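Local coordinates for sensor protein, Kinase (Polaromonas sp. JS666, PDB 3GRC), which probably works in two-component signalling, through a CheY-like receiver domain that would accept a phosphoryl group from a partner kinase domain, at residues N115-I118 / L119-R123; Q100-V104 / S105-E109; L43-V46 / A47-Y51. All blocks are in the same frame, centred on the assembly; numbering follows the deposited sequence.

Interaction 1. Residues N115-I118 / L119-R123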
ATOM      1  N   ASN A 115       6.295 -13.323  -4.436  1.00 22.19           N
ATOM      2  CA  ASN A 115       7.234 -13.579  -3.350  1.00 23.00           C
ATOM      3  C   ASN A 115       7.778 -12.282  -2.778  1.00 21.77           C
ATOM      4  O   ASN A 115       7.857 -12.112  -1.559  1.00 22.83           O
ATOM      5  CB  ASN A 115       8.389 -14.443  -3.855  1.00 21.70           C
ATOM      6  CG  ASN A 115       7.919 -15.795  -4.325  1.00 24.31           C
ATOM      7  OD1 ASN A 115       7.406 -16.587  -3.534  1.00 25.69           O
ATOM      8  ND2 ASN A 115       8.069 -16.066  -5.620  1.00 26.14           N
ATOM      9  N   LEU A 116       8.162 -11.369  -3.664  1.00 23.31           N
ATOM     10  CA  LEU A 116       8.704 -10.095  -3.221  1.00 20.97           C
ATOM     11  C   LEU A 116       7.598  -9.317  -2.516  1.00 20.48           C
ATOM     12  O   LEU A 116       7.853  -8.618  -1.554  1.00 19.18           O
ATOM     13  CB  LEU A 116       9.272  -9.302  -4.407  1.00 21.44           C
ATOM     14  CG  LEU A 116      10.032  -7.993  -4.108  1.00 24.58           C
ATOM     15  CD1 LEU A 116      11.161  -8.225  -3.129  1.00 24.44           C
ATOM     16  CD2 LEU A 116      10.577  -7.413  -5.416  1.00 26.21           C
ATOM     17  N   LEU A 117       6.356  -9.465  -2.968  1.00 20.31           N
ATOM     18  CA  LEU A 117       5.262  -8.744  -2.317  1.00 18.30           C
ATOM     19  C   LEU A 117       5.086  -9.147  -0.864  1.00 18.15           C
ATOM     20  O   LEU A 117       5.013  -8.294   0.019  1.00 18.65           O
ATOM     21  CB  LEU A 117       3.931  -8.966  -3.041  1.00 16.16           C
ATOM     22  CG  LEU A 117       2.682  -8.426  -2.318  1.00 17.16           C
ATOM     23  CD1 LEU A 117       2.766  -6.919  -2.202  1.00 16.04           C
ATOM     24  CD2 LEU A 117       1.424  -8.829  -3.081  1.00 16.82           C
ATOM     25  N   ILE A 118       4.991 -10.451  -0.626  1.00 17.97           N
ATOM     26  CA  ILE A 118       4.783 -10.962   0.721  1.00 19.42           C
ATOM     27  C   ILE A 118       6.007 -10.655   1.589  1.00 18.73           C
ATOM     28  O   ILE A 118       5.871 -10.175   2.709  1.00 21.62           O
ATOM     29  CB  ILE A 118       4.493 -12.477   0.682  1.00 18.54           C
ATOM     30  CG1 ILE A 118       3.365 -12.762  -0.333  1.00 21.31           C
ATOM     31  CG2 ILE A 118       4.095 -12.976   2.072  1.00 19.32           C
ATOM     32  CD1 ILE A 118       2.037 -12.040  -0.058  1.00 19.54           C
ATOM     33  N   LEU A 119       7.193 -10.888   1.046  1.00 19.63           N
ATOM     34  CA  LEU A 119       8.432 -10.622   1.768  1.00 21.75           C
ATOM     35  C   LEU A 119       8.500  -9.146   2.164  1.00 22.28           C
ATOM     36  O   LEU A 119       8.741  -8.820   3.330  1.00 23.27           O
ATOM     37  CB  LEU A 119       9.644 -10.983   0.909  1.00 19.31           C
ATOM     38  CG  LEU A 119      11.009 -10.678   1.533  1.00 22.19           C
ATOM     39  CD1 LEU A 119      11.159 -11.444   2.855  1.00 21.21           C
ATOM     40  CD2 LEU A 119      12.114 -11.064   0.563  1.00 22.65           C
ATOM     41  N   SER A 120       8.273  -8.266   1.189  1.00 22.85           N
ATOM     42  CA  SER A 120       8.287  -6.821   1.419  1.00 22.40           C
ATOM     43  C   SER A 120       7.290  -6.384   2.496  1.00 23.21           C
ATOM     44  O   SER A 120       7.631  -5.578   3.354  1.00 25.02           O
ATOM     45  CB  SER A 120       7.999  -6.058   0.120  1.00 21.84           C
ATOM     46  OG  SER A 120       9.037  -6.219  -0.833  1.00 22.34           O
ATOM     47  N   LEU A 121       6.064  -6.898   2.472  1.00 22.88           N
ATOM     48  CA  LEU A 121       5.107  -6.499   3.506  1.00 23.49           C
ATOM     49  C   LEU A 121       5.589  -6.936   4.894  1.00 25.04           C
ATOM     50  O   LEU A 121       5.496  -6.171   5.847  1.00 24.94           O
ATOM     51  CB  LEU A 121       3.703  -7.054   3.216  1.00 19.97           C
ATOM     52  CG  LEU A 121       2.932  -6.331   2.103  1.00 19.62           C
ATOM     53  CD1 LEU A 121       1.788  -7.202   1.629  1.00 22.16           C
ATOM     54  CD2 LEU A 121       2.410  -4.990   2.594  1.00 19.59           C
ATOM     55  N   HIS A 122       6.103  -8.159   5.008  1.00 27.18           N
ATOM     56  CA  HIS A 122       6.619  -8.649   6.291  1.00 30.48           C
ATOM     57  C   HIS A 122       7.745  -7.732   6.768  1.00 31.42           C
ATOM     58  O   HIS A 122       7.755  -7.307   7.919  1.00 31.41           O
ATOM     59  CB  HIS A 122       7.143 -10.085   6.158  1.00 32.35           C
ATOM     60  CG  HIS A 122       6.065 -11.123   6.220  1.00 34.28           C
ATOM     61  ND1 HIS A 122       6.172 -12.345   5.589  1.00 36.69           N
ATOM     62  CD2 HIS A 122       4.860 -11.111   6.826  1.00 34.60           C
ATOM     63  CE1 HIS A 122       5.067 -13.042   5.804  1.00 37.46           C
ATOM     64  NE2 HIS A 122       4.256 -12.319   6.549  1.00 35.95           N
ATOM     65  N   ARG A 123       8.682  -7.438   5.868  1.00 32.86           N
ATOM     66  CA  ARG A 123       9.807  -6.553   6.150  1.00 36.37           C
ATOM     67  C   ARG A 123       9.288  -5.188   6.590  1.00 36.49           C
ATOM     68  O   ARG A 123       9.651  -4.690   7.656  1.00 37.01           O
ATOM     69  CB  ARG A 123      10.666  -6.352   4.891  1.00 40.14           C
ATOM     70  CG  ARG A 123      12.029  -7.030   4.892  1.00 43.87           C
ATOM     71  CD  ARG A 123      11.892  -8.537   4.880  1.00 49.65           C
ATOM     72  NE  ARG A 123      13.179  -9.233   4.835  1.00 53.37           N
ATOM     73  CZ  ARG A 123      14.062  -9.133   3.842  1.00 55.33           C
ATOM     74  NH1 ARG A 123      13.817  -8.356   2.792  1.00 54.11           N
ATOM     75  NH2 ARG A 123      15.191  -9.830   3.897  1.00 56.15           N
TER
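Ser120 turns its hydroxyl back onto the carbonyl of Leu116, one turn earlier in helix 114-128, the C-terminal helix of a CheY-like receiver fold. Ser120 OG donates to Leu116 O at 2.8 Å, and the regular helical bond from Ser120 N ends on the same oxygen, which is thus gripped twice. The two donors come from opposite faces of the carbonyl plane, OG standing 36° out of it. The hydroxyl reaches there because OG is placed anti to the carbonyl carbon of Ser120 (chi1 -67°), beside its own backbone N. Serine suits this buried position, being small enough to sit against Thr106 and Leu108 of strand 106-108 while its polar atom is satisfied within the helix. With an alanine here, Leu116 O would probably keep just the amide bond, and a small gap would open beside Leu116 CD1, which lies 3.7 Å from Ser120 OG. On another face, Leu117 and Leu121 run side by side and point the same way, CD1 of Leu117 meeting CD1 of Leu121 at 4.0 Å. Both are buried, and their branched ends pack on helix 16-28, Leu117 against Leu22 and Met25, Leu121 against Leu26, as suits long apolar chains. Next round the helix, Ile118 and His122 form a second side-by-side pair nearer the surface, where an imidazole can remain exposed while its carbons rest on a neighbour. With CG2 opposite the backbone N of Ile118, this methyl lies 3.9 Å from His122 CE1.

Interaction 2. Residues Q100-V104 / S105-E109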
ATOM      1  N   GLN A 100      12.899   9.906   2.796  1.00 39.46           N
ATOM      2  CA  GLN A 100      12.674   9.391   4.140  1.00 42.31           C
ATOM      3  C   GLN A 100      11.335   9.813   4.739  1.00 40.45           C
ATOM      4  O   GLN A 100      10.643   9.005   5.344  1.00 40.35           O
ATOM      5  CB  GLN A 100      13.824   9.806   5.065  1.00 47.60           C
ATOM      6  CG  GLN A 100      15.140   9.129   4.715  1.00 54.99           C
ATOM      7  CD  GLN A 100      15.035   7.608   4.714  1.00 58.43           C
ATOM      8  OE1 GLN A 100      15.938   6.911   4.241  1.00 61.23           O
ATOM      9  NE2 GLN A 100      13.933   7.086   5.249  1.00 61.03           N
ATOM     10  N   PRO A 101      10.957  11.088   4.587  1.00 38.69           N
ATOM     11  CA  PRO A 101       9.671  11.529   5.144  1.00 37.84           C
ATOM     12  C   PRO A 101       8.480  10.740   4.587  1.00 36.06           C
ATOM     13  O   PRO A 101       7.507  10.482   5.295  1.00 35.37           O
ATOM     14  CB  PRO A 101       9.617  13.004   4.754  1.00 38.59           C
ATOM     15  CG  PRO A 101      11.063  13.404   4.763  1.00 39.12           C
ATOM     16  CD  PRO A 101      11.724  12.234   4.065  1.00 38.49           C
ATOM     17  N   LEU A 102       8.574  10.363   3.311  1.00 35.87           N
ATOM     18  CA  LEU A 102       7.531   9.599   2.626  1.00 34.42           C
ATOM     19  C   LEU A 102       7.432   8.196   3.253  1.00 32.61           C
ATOM     20  O   LEU A 102       6.359   7.613   3.341  1.00 31.13           O
ATOM     21  CB  LEU A 102       7.855   9.515   1.131  1.00 35.51           C
ATOM     22  CG  LEU A 102       6.689   9.414   0.145  1.00 37.03           C
ATOM     23  CD1 LEU A 102       5.812  10.651   0.275  1.00 38.38           C
ATOM     24  CD2 LEU A 102       7.231   9.284  -1.277  1.00 36.91           C
ATOM     25  N   ALA A 103       8.568   7.671   3.693  1.00 32.41           N
ATOM     26  CA  ALA A 103       8.614   6.375   4.365  1.00 32.60           C
ATOM     27  C   ALA A 103       7.934   5.201   3.658  1.00 31.76           C
ATOM     28  O   ALA A 103       7.242   4.394   4.286  1.00 32.10           O
ATOM     29  CB  ALA A 103       8.049   6.524   5.790  1.00 31.53           C
ATOM     30  N   VAL A 104       8.121   5.105   2.351  1.00 30.30           N
ATOM     31  CA  VAL A 104       7.551   3.988   1.618  1.00 30.96           C
ATOM     32  C   VAL A 104       8.631   2.907   1.652  1.00 30.24           C
ATOM     33  O   VAL A 104       9.759   3.099   1.180  1.00 29.66           O
ATOM     34  CB  VAL A 104       7.162   4.402   0.180  1.00 30.38           C
ATOM     35  CG1 VAL A 104       8.129   5.436  -0.324  1.00 34.40           C
ATOM     36  CG2 VAL A 104       7.110   3.173  -0.742  1.00 28.24           C
ATOM     37  N   SER A 105       8.283   1.782   2.265  1.00 30.17           N
ATOM     38  CA  SER A 105       9.204   0.673   2.436  1.00 29.62           C
ATOM     39  C   SER A 105       9.769   0.090   1.149  1.00 28.53           C
ATOM     40  O   SER A 105      10.977  -0.118   1.036  1.00 27.31           O
ATOM     41  CB  SER A 105       8.528  -0.431   3.250  1.00 29.71           C
ATOM     42  OG  SER A 105       8.137   0.064   4.522  1.00 34.47           O
ATOM     43  N   THR A 106       8.901  -0.177   0.186  1.00 26.91           N
ATOM     44  CA  THR A 106       9.329  -0.757  -1.077  1.00 25.76           C
ATOM     45  C   THR A 106       8.426  -0.315  -2.211  1.00 23.26           C
ATOM     46  O   THR A 106       7.225  -0.158  -2.028  1.00 22.20           O
ATOM     47  CB  THR A 106       9.272  -2.299  -1.055  1.00 27.81           C
ATOM     48  OG1 THR A 106       9.629  -2.793   0.242  1.00 31.38           O
ATOM     49  CG2 THR A 106      10.237  -2.868  -2.085  1.00 28.90           C
ATOM     50  N   TRP A 107       9.024  -0.134  -3.383  1.00 22.26           N
ATOM     51  CA  TRP A 107       8.315   0.262  -4.588  1.00 23.05           C
ATOM     52  C   TRP A 107       8.337  -0.951  -5.517  1.00 24.71           C
ATOM     53  O   TRP A 107       9.381  -1.301  -6.065  1.00 25.64           O
ATOM     54  CB  TRP A 107       9.019   1.450  -5.250  1.00 20.86           C
ATOM     55  CG  TRP A 107       9.099   2.656  -4.364  1.00 21.80           C
ATOM     56  CD1 TRP A 107       9.847   2.790  -3.227  1.00 20.88           C
ATOM     57  CD2 TRP A 107       8.394   3.881  -4.518  1.00 22.32           C
ATOM     58  NE1 TRP A 107       9.664   4.034  -2.674  1.00 24.11           N
ATOM     59  CE2 TRP A 107       8.774   4.752  -3.478  1.00 23.79           C
ATOM     60  CE3 TRP A 107       7.491   4.381  -5.483  1.00 24.02           C
ATOM     61  CZ2 TRP A 107       8.274   6.035  -3.307  1.00 22.03           C
ATOM     62  CZ3 TRP A 107       6.979   5.670  -5.329  1.00 24.78           C
ATOM     63  CH2 TRP A 107       7.393   6.489  -4.261  1.00 24.39           C
ATOM     64  N   LEU A 108       7.185  -1.593  -5.679  1.00 24.39           N
ATOM     65  CA  LEU A 108       7.063  -2.786  -6.515  1.00 24.67           C
ATOM     66  C   LEU A 108       6.381  -2.508  -7.845  1.00 24.51           C
ATOM     67  O   LEU A 108       5.380  -1.797  -7.904  1.00 22.59           O
ATOM     68  CB  LEU A 108       6.270  -3.878  -5.778  1.00 24.84           C
ATOM     69  CG  LEU A 108       6.827  -4.364  -4.441  1.00 27.34           C
ATOM     70  CD1 LEU A 108       6.014  -5.548  -3.920  1.00 28.23           C
ATOM     71  CD2 LEU A 108       8.270  -4.777  -4.640  1.00 30.25           C
ATOM     72  N   GLU A 109       6.916  -3.102  -8.905  1.00 23.98           N
ATOM     73  CA  GLU A 109       6.354  -2.942 -10.240  1.00 27.62           C
ATOM     74  C   GLU A 109       5.320  -4.021 -10.575  1.00 25.98           C
ATOM     75  O   GLU A 109       5.131  -4.979  -9.836  1.00 23.40           O
ATOM     76  CB  GLU A 109       7.479  -2.986 -11.290  1.00 32.29           C
ATOM     77  CG  GLU A 109       8.451  -1.809 -11.211  1.00 43.39           C
ATOM     78  CD  GLU A 109       9.523  -1.837 -12.288  1.00 47.91           C
ATOM     79  OE1 GLU A 109      10.303  -2.815 -12.330  1.00 49.71           O
ATOM     80  OE2 GLU A 109       9.584  -0.873 -13.088  1.00 51.74           O
TER
HETATM   81  O   HOH W   1       6.468   1.965   5.065  1.00 21.86           O
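Val104 presses a methyl onto one face of the Trp107 indole, just where the loop after helix 90-97 enters strand 106-108, an outermost strand of the parallel sheet in this receiver-type alpha/beta fold. The contact is CH-pi in kind: Val104 CG2 lies 3.6 Å from the centroid of the five-membered ring of Trp107, 23° off the ring normal, so the methyl sits over the face but is shifted toward the rim. The two side chains cross at about a right angle. Leu102 comes in differently, at the edge of the indole and near its plane, with CD2 4.0 Å from Trp107 CZ2. A branched residue over the face and a leucine at the rim thus hold the large flat ring on two sides, and all three side chains are buried. Val104 and Trp107 also share Val85 of strand 82-86 as a neighbour, and the indole N-H has a weak hydrogen bond to Asn98. Thr106 and Leu108 alternate with the tryptophan and face helix 114-128 instead.

The other side of the turn is looser and wetter. The side chains of Ala103 and Ser105, both partly exposed residues, do not pack on each other; a water spans the two residues, donating to Ala103 O at 2.7 Å and lying 2.6 Å from Ser105 OG. Ala103 adopts a left-handed backbone conformation, uncommon for a residue with a side chain. Arg73 also donates to its carbonyl, and to Leu102 O. Ser105 swings its hydroxyl to this side with chi1 at -59°, OG lying anti to the carbonyl carbon of Ser105.

Interaction 3. Residues L43-V46 / A47-Y51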
ATOM      1  N   LEU A  43      -8.350   6.982   2.699  1.00 27.73           N
ATOM      2  CA  LEU A  43      -8.282   7.871   3.859  1.00 31.65           C
ATOM      3  C   LEU A  43      -9.418   7.592   4.853  1.00 33.12           C
ATOM      4  O   LEU A  43      -9.199   7.535   6.064  1.00 35.23           O
ATOM      5  CB  LEU A  43      -8.308   9.334   3.403  1.00 31.39           C
ATOM      6  CG  LEU A  43      -7.005   9.756   2.716  1.00 32.40           C
ATOM      7  CD1 LEU A  43      -7.119  11.138   2.098  1.00 32.87           C
ATOM      8  CD2 LEU A  43      -5.894   9.714   3.751  1.00 32.90           C
ATOM      9  N   GLU A  44     -10.625   7.396   4.334  1.00 33.88           N
ATOM     10  CA  GLU A  44     -11.776   7.104   5.180  1.00 35.42           C
ATOM     11  C   GLU A  44     -11.592   5.760   5.892  1.00 35.40           C
ATOM     12  O   GLU A  44     -11.643   5.664   7.123  1.00 36.61           O
ATOM     13  CB  GLU A  44     -13.049   7.038   4.327  1.00 38.68           C
ATOM     14  CG  GLU A  44     -14.333   6.890   5.133  1.00 45.32           C
ATOM     15  CD  GLU A  44     -15.559   6.575   4.275  1.00 48.42           C
ATOM     16  OE1 GLU A  44     -15.705   7.138   3.165  1.00 50.97           O
ATOM     17  OE2 GLU A  44     -16.395   5.765   4.726  1.00 50.70           O
ATOM     18  N   GLN A  45     -11.352   4.723   5.097  1.00 34.31           N
ATOM     19  CA  GLN A  45     -11.214   3.366   5.609  1.00 32.43           C
ATOM     20  C   GLN A  45     -10.053   3.084   6.561  1.00 32.54           C
ATOM     21  O   GLN A  45     -10.199   2.299   7.498  1.00 30.91           O
ATOM     22  CB  GLN A  45     -11.142   2.390   4.425  1.00 32.58           C
ATOM     23  CG  GLN A  45     -11.249   0.933   4.801  1.00 29.51           C
ATOM     24  CD  GLN A  45     -12.489   0.641   5.613  1.00 27.73           C
ATOM     25  OE1 GLN A  45     -13.564   1.131   5.303  1.00 28.68           O
ATOM     26  NE2 GLN A  45     -12.344  -0.162   6.658  1.00 27.07           N
ATOM     27  N   VAL A  46      -8.907   3.713   6.333  1.00 31.61           N
ATOM     28  CA  VAL A  46      -7.745   3.445   7.168  1.00 33.52           C
ATOM     29  C   VAL A  46      -7.970   3.797   8.637  1.00 36.34           C
ATOM     30  O   VAL A  46      -7.350   3.210   9.523  1.00 36.12           O
ATOM     31  CB  VAL A  46      -6.494   4.187   6.642  1.00 33.07           C
ATOM     32  CG1 VAL A  46      -6.579   5.669   6.958  1.00 29.64           C
ATOM     33  CG2 VAL A  46      -5.251   3.568   7.232  1.00 33.43           C
ATOM     34  N   ALA A  47      -8.868   4.744   8.886  1.00 38.70           N
ATOM     35  CA  ALA A  47      -9.179   5.167  10.240  1.00 42.48           C
ATOM     36  C   ALA A  47     -10.246   4.277  10.886  1.00 44.45           C
ATOM     37  O   ALA A  47     -10.303   4.158  12.113  1.00 45.38           O
ATOM     38  CB  ALA A  47      -9.650   6.615  10.232  1.00 42.20           C
ATOM     39  N   ARG A  48     -11.078   3.646  10.060  1.00 44.98           N
ATOM     40  CA  ARG A  48     -12.147   2.801  10.580  1.00 45.68           C
ATOM     41  C   ARG A  48     -11.662   1.562  11.324  1.00 44.79           C
ATOM     42  O   ARG A  48     -12.425   0.954  12.068  1.00 45.34           O
ATOM     43  CB  ARG A  48     -13.094   2.386   9.455  1.00 46.95           C
ATOM     44  CG  ARG A  48     -13.773   3.547   8.744  1.00 49.70           C
ATOM     45  CD  ARG A  48     -14.731   3.027   7.690  1.00 51.89           C
ATOM     46  NE  ARG A  48     -15.807   2.248   8.297  1.00 55.09           N
ATOM     47  CZ  ARG A  48     -16.607   1.414   7.635  1.00 55.95           C
ATOM     48  NH1 ARG A  48     -16.458   1.236   6.330  1.00 56.55           N
ATOM     49  NH2 ARG A  48     -17.564   0.761   8.281  1.00 55.21           N
ATOM     50  N   ARG A  49     -10.407   1.172  11.124  1.00 42.54           N
ATOM     51  CA  ARG A  49      -9.889   0.005  11.827  1.00 40.56           C
ATOM     52  C   ARG A  49      -8.377  -0.134  11.737  1.00 39.72           C
ATOM     53  O   ARG A  49      -7.724   0.568  10.972  1.00 39.86           O
ATOM     54  CB  ARG A  49     -10.572  -1.281  11.331  1.00 41.08           C
ATOM     55  CG  ARG A  49     -10.288  -1.690   9.901  1.00 39.41           C
ATOM     56  CD  ARG A  49     -11.115  -2.924   9.507  1.00 39.25           C
ATOM     57  NE  ARG A  49     -10.783  -4.107  10.305  1.00 39.33           N
ATOM     58  CZ  ARG A  49     -11.427  -5.276  10.247  1.00 39.27           C
ATOM     59  NH1 ARG A  49     -12.459  -5.451   9.426  1.00 36.76           N
ATOM     60  NH2 ARG A  49     -11.036  -6.281  11.019  1.00 39.39           N
ATOM     61  N   PRO A  50      -7.800  -1.031  12.550  1.00 39.45           N
ATOM     62  CA  PRO A  50      -6.355  -1.269  12.571  1.00 38.42           C
ATOM     63  C   PRO A  50      -5.861  -2.021  11.336  1.00 36.08           C
ATOM     64  O   PRO A  50      -6.442  -3.042  10.952  1.00 37.13           O
ATOM     65  CB  PRO A  50      -6.156  -2.086  13.852  1.00 39.00           C
ATOM     66  CG  PRO A  50      -7.314  -1.666  14.719  1.00 40.04           C
ATOM     67  CD  PRO A  50      -8.439  -1.659  13.719  1.00 40.10           C
ATOM     68  N   TYR A  51      -4.801  -1.502  10.724  1.00 32.88           N
ATOM     69  CA  TYR A  51      -4.184  -2.109   9.546  1.00 31.04           C
ATOM     70  C   TYR A  51      -2.682  -2.238   9.777  1.00 29.75           C
ATOM     71  O   TYR A  51      -2.054  -1.309  10.268  1.00 30.03           O
ATOM     72  CB  TYR A  51      -4.427  -1.253   8.298  1.00 30.52           C
ATOM     73  CG  TYR A  51      -5.824  -1.363   7.741  1.00 28.87           C
ATOM     74  CD1 TYR A  51      -6.272  -2.547   7.157  1.00 26.40           C
ATOM     75  CD2 TYR A  51      -6.719  -0.300   7.852  1.00 28.01           C
ATOM     76  CE1 TYR A  51      -7.573  -2.668   6.706  1.00 26.56           C
ATOM     77  CE2 TYR A  51      -8.027  -0.412   7.405  1.00 27.09           C
ATOM     78  CZ  TYR A  51      -8.452  -1.598   6.836  1.00 26.86           C
ATOM     79  OH  TYR A  51      -9.757  -1.710   6.430  1.00 26.12           O
TER
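Gln45 and Tyr51 are joined at their polar ends: Gln45 NE2 donates to Tyr51 OH at 3.0 Å with an N-H...O angle of 152°. The phenol oxygen is tilted somewhat out of the amide plane of Gln45, and that plane stands 78° to the phenol ring. The phenol oxygen is also hydrogen-bonded to Asp34, so the tyrosine ties the glutamine to an acid of strand 32-36. The other end of the same amide turns to Arg48, whose NH1 makes a weak bond of 3.1 Å to Gln45 OE1. A bend at chi2 (54°) curls Gln45 so that its amide can serve both partners, a task suited to a group carrying both a donor and an acceptor.

Among backbone bonds, Ala47 N to Glu44 O and Arg48 N to Gln45 O, the latter at 3.0 Å, are both weak and span three residues. They belong to the last turn of helix 39-48, within the beta-alpha-beta crossover that leads from strand 32-36 to strand 53-56 of the receiver fold. Arg49 then takes an extended conformation, and the chain doubles back to bring Tyr51 beside the helix.

Apolar contact comes from Val46 and Tyr51, which approach obliquely, Val46 CG2 lying 4.2 Å from Tyr51 CD2; both also pack on Leu10 of strand 8-12. The ring edge faces backbone oxygens, with Tyr51 CE2 3.5 Å from Gln45 O near the ring plane.

The one pair of opposite charges across the contact, Glu44 and Arg48, lies one turn apart on the exposed side. Glu44 OE2 and Arg48 NH1 are 4.8 Å apart and not in contact.

In the fold
Along the chain interaction 3 comes first, then interaction 2, then interaction 1, all within one receiver domain built on a five-stranded parallel sheet. Interactions 1 and 2 are neighbours, their centres 13 Å apart: strand 106-108 and helix 114-128 follow each other in the chain and pack together, Leu108 CD2 lying 3.6 Å from Leu116 CD2. Interaction 3 is remote, about 21 Å from interaction 1 and 20 Å from interaction 2 between centres, and lies across the chain's centre from the latter. It closes helix 39-48, whereas the other two build the side of the domain bounded by edge strand 106-108 and the C-terminal helix, a side many related receivers use for pairing, perhaps also here.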